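Transglutaminase-like domain-containing protein (Streptococcus suis, PDB 4XZ7) acts as a homodimeric transglutaminase, probably cross-linking proteins through acyl transfer, and is a virulence factor that helps the bacterium resist phagocytosis. Local coordinates at residues K120-L125 and Y159-T164. Sequence-based numbering, arbitrary orientation.
Sequences KRIHAL and YSHGLT
His-123 and Ser-160 face each other on one side of an antiparallel strand pair, as a non-hydrogen-bonded pair. Their side chains close the gap with a short bond, His-123 ND1 to Ser-160 OG at 2.5 Å. OG lies at the ring edge, in the ring plane. Either atom could be the donor. Ser-160 chi1 of -63° holds OG anti to the carbonyl carbon, beside the backbone N, where it meets the His-123 ring edge.

On the other side, Ile-122 and His-161 lie side by side and point the same way. The branch methyl CG2 of Ile-122 approaches His-161 CE1 obliquely at 3.4 Å. His-161 ND1 donates to Gly-162 O at 2.7 Å. This oxygen lies in the imidazole plane, although the donor stands above the carbonyl plane.

The backbones pair around these side chains. Ile-122 and His-161 exchange two bonds, as do Ala-124 and Tyr-159. Beyond Gly-162 the pairing changes. Lys-120 O takes Leu-163 N at 2.8 Å, a weak bond from Thr-164 N, and a water that also donates to Thr-164 O. Thr-164 OG1 accepts Lys-120 N at 3.0 Å. Its chi1 of 58° places OG1 between the backbone N and the carbonyl carbon. Leu-163 CB packs against Ile-122 CB at 4.2 Å.

Asp-89 binds both His-123 NE2 and Arg-121 N, and would probably favour a proton on that NE2. Tyr-98 OH bonds His-161 NE2, and Lys-120 NZ is hydrogen-bonded to Ser-116 O. Strands 90-91 and 149-152 flank the pair, and helix 95-101 packs on the Ile-122 side.

The contact joins two strands of a mixed sheet in the N-terminal part of the chain. Both histidines have partners at both ring nitrogens, which restrains ring rotation.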
loop_
_atom_site.group_PDB
_atom_site.type_symbol
_atom_site.label_atom_id
_atom_site.label_comp_id
_atom_site.label_asym_id
_atom_site.label_seq_id
_atom_site.Cartn_x
_atom_site.Cartn_y
_atom_site.Cartn_z
ATOM N N LYS B 120 14.121 -3.422 14.355
ATOM C CA LYS B 120 15.460 -3.311 14.923
ATOM C C LYS B 120 15.873 -4.607 15.629
ATOM O O LYS B 120 15.024 -5.391 16.084
ATOM C CB LYS B 120 15.531 -2.137 15.902
ATOM C CG LYS B 120 15.136 -0.806 15.276
ATOM C CD LYS B 120 15.793 -0.640 13.901
ATOM C CE LYS B 120 15.163 0.486 13.081
ATOM N NZ LYS B 120 15.372 1.825 13.698
ATOM N N ARG B 121 17.180 -4.823 15.728
ATOM C CA ARG B 121 17.702 -5.993 16.425
ATOM C C ARG B 121 18.620 -5.578 17.577
ATOM O O ARG B 121 19.112 -4.450 17.620
ATOM C CB ARG B 121 18.432 -6.922 15.432
ATOM C CG ARG B 121 17.496 -7.527 14.407
ATOM C CD ARG B 121 18.186 -8.301 13.283
ATOM N NE ARG B 121 17.303 -8.374 12.110
ATOM C CZ ARG B 121 16.795 -9.501 11.635
ATOM N NH1 ARG B 121 17.100 -10.659 12.210
ATOM N NH2 ARG B 121 15.999 -9.478 10.585
ATOM N N ILE B 122 18.814 -6.482 18.532
ATOM C CA ILE B 122 19.789 -6.272 19.597
ATOM C C ILE B 122 20.804 -7.405 19.484
ATOM O O ILE B 122 20.446 -8.531 19.097
ATOM C CB ILE B 122 19.118 -6.236 21.009
ATOM C CG1 ILE B 122 20.148 -6.116 22.127
ATOM C CG2 ILE B 122 18.256 -7.476 21.261
ATOM C CD1 ILE B 122 19.535 -5.635 23.428
ATOM N N HIS B 123 22.064 -7.100 19.784
ATOM C CA HIS B 123 23.146 -8.066 19.631
ATOM C C HIS B 123 24.029 -8.100 20.874
ATOM O O HIS B 123 24.090 -7.138 21.636
ATOM C CB HIS B 123 24.015 -7.740 18.410
ATOM C CG HIS B 123 23.242 -7.281 17.212
ATOM N ND1 HIS B 123 22.729 -8.152 16.271
ATOM C CD2 HIS B 123 22.913 -6.036 16.790
ATOM C CE1 HIS B 123 22.112 -7.462 15.330
ATOM N NE2 HIS B 123 22.205 -6.173 15.624
ATOM N N ALA B 124 24.732 -9.200 21.073
ATOM C CA ALA B 124 25.566 -9.307 22.258
ATOM C C ALA B 124 26.614 -10.386 22.068
ATOM O O ALA B 124 26.390 -11.350 21.331
ATOM C CB ALA B 124 24.710 -9.593 23.493
ATOM N N LEU B 125 27.763 -10.214 22.721
ATOM C CA LEU B 125 28.828 -11.214 22.662
ATOM C C LEU B 125 28.584 -12.373 23.622
ATOM O O LEU B 125 29.349 -13.343 23.653
ATOM C CB LEU B 125 30.181 -10.567 22.956
ATOM C CG LEU B 125 30.636 -9.584 21.873
ATOM C CD1 LEU B 125 31.870 -8.839 22.342
ATOM C CD2 LEU B 125 30.890 -10.282 20.548
ATOM N N TYR B 159 25.534 -12.911 19.027
ATOM C CA TYR B 159 24.152 -13.392 19.066
ATOM C C TYR B 159 23.217 -12.236 18.817
ATOM O O TYR B 159 23.512 -11.117 19.212
ATOM C CB TYR B 159 23.816 -14.024 20.429
ATOM C CG TYR B 159 24.701 -15.204 20.801
ATOM C CD1 TYR B 159 24.287 -16.503 20.560
ATOM C CD2 TYR B 159 25.953 -15.005 21.402
ATOM C CE1 TYR B 159 25.074 -17.571 20.901
ATOM C CE2 TYR B 159 26.745 -16.064 21.752
ATOM C CZ TYR B 159 26.309 -17.343 21.497
ATOM O OH TYR B 159 27.111 -18.408 21.833
ATOM N N SER B 160 22.067 -12.518 18.219
ATOM C CA SER B 160 21.175 -11.468 17.715
ATOM C C SER B 160 19.730 -11.886 17.847
ATOM O O SER B 160 19.413 -13.054 17.655
ATOM C CB SER B 160 21.457 -11.179 16.228
ATOM O OG SER B 160 22.763 -10.672 16.016
ATOM N N HIS B 161 18.843 -10.940 18.131
ATOM C CA HIS B 161 17.415 -11.225 17.957
ATOM C C HIS B 161 16.642 -9.912 17.922
ATOM O O HIS B 161 17.202 -8.852 18.178
ATOM C CB HIS B 161 16.875 -12.166 19.056
ATOM C CG HIS B 161 16.927 -11.590 20.448
ATOM N ND1 HIS B 161 16.197 -10.483 20.823
ATOM C CD2 HIS B 161 17.589 -11.996 21.561
ATOM C CE1 HIS B 161 16.425 -10.211 22.100
ATOM N NE2 HIS B 161 17.275 -11.106 22.570
ATOM N N GLY B 162 15.359 -9.994 17.590
ATOM C CA GLY B 162 14.524 -8.819 17.484
ATOM C C GLY B 162 14.549 -7.980 18.737
ATOM O O GLY B 162 14.572 -8.513 19.847
ATOM N N LEU B 163 14.580 -6.665 18.549
ATOM C CA LEU B 163 14.454 -5.727 19.648
ATOM C C LEU B 163 13.065 -5.094 19.624
ATOM O O LEU B 163 12.393 -5.058 20.642
ATOM C CB LEU B 163 15.532 -4.637 19.586
ATOM C CG LEU B 163 15.463 -3.575 20.690
ATOM C CD1 LEU B 163 15.412 -4.219 22.077
ATOM C CD2 LEU B 163 16.648 -2.639 20.601
ATOM N N THR B 164 12.636 -4.604 18.461
ATOM C CA THR B 164 11.301 -4.016 18.352
ATOM C C THR B 164 10.260 -5.073 17.997
ATOM O O THR B 164 10.550 -6.050 17.297
ATOM C CB THR B 164 11.232 -2.911 17.284
ATOM O OG1 THR B 164 11.637 -3.469 16.039
ATOM C CG2 THR B 164 12.158 -1.728 17.639
HETATM O O HOH W 1 12.464 -6.987 15.461
#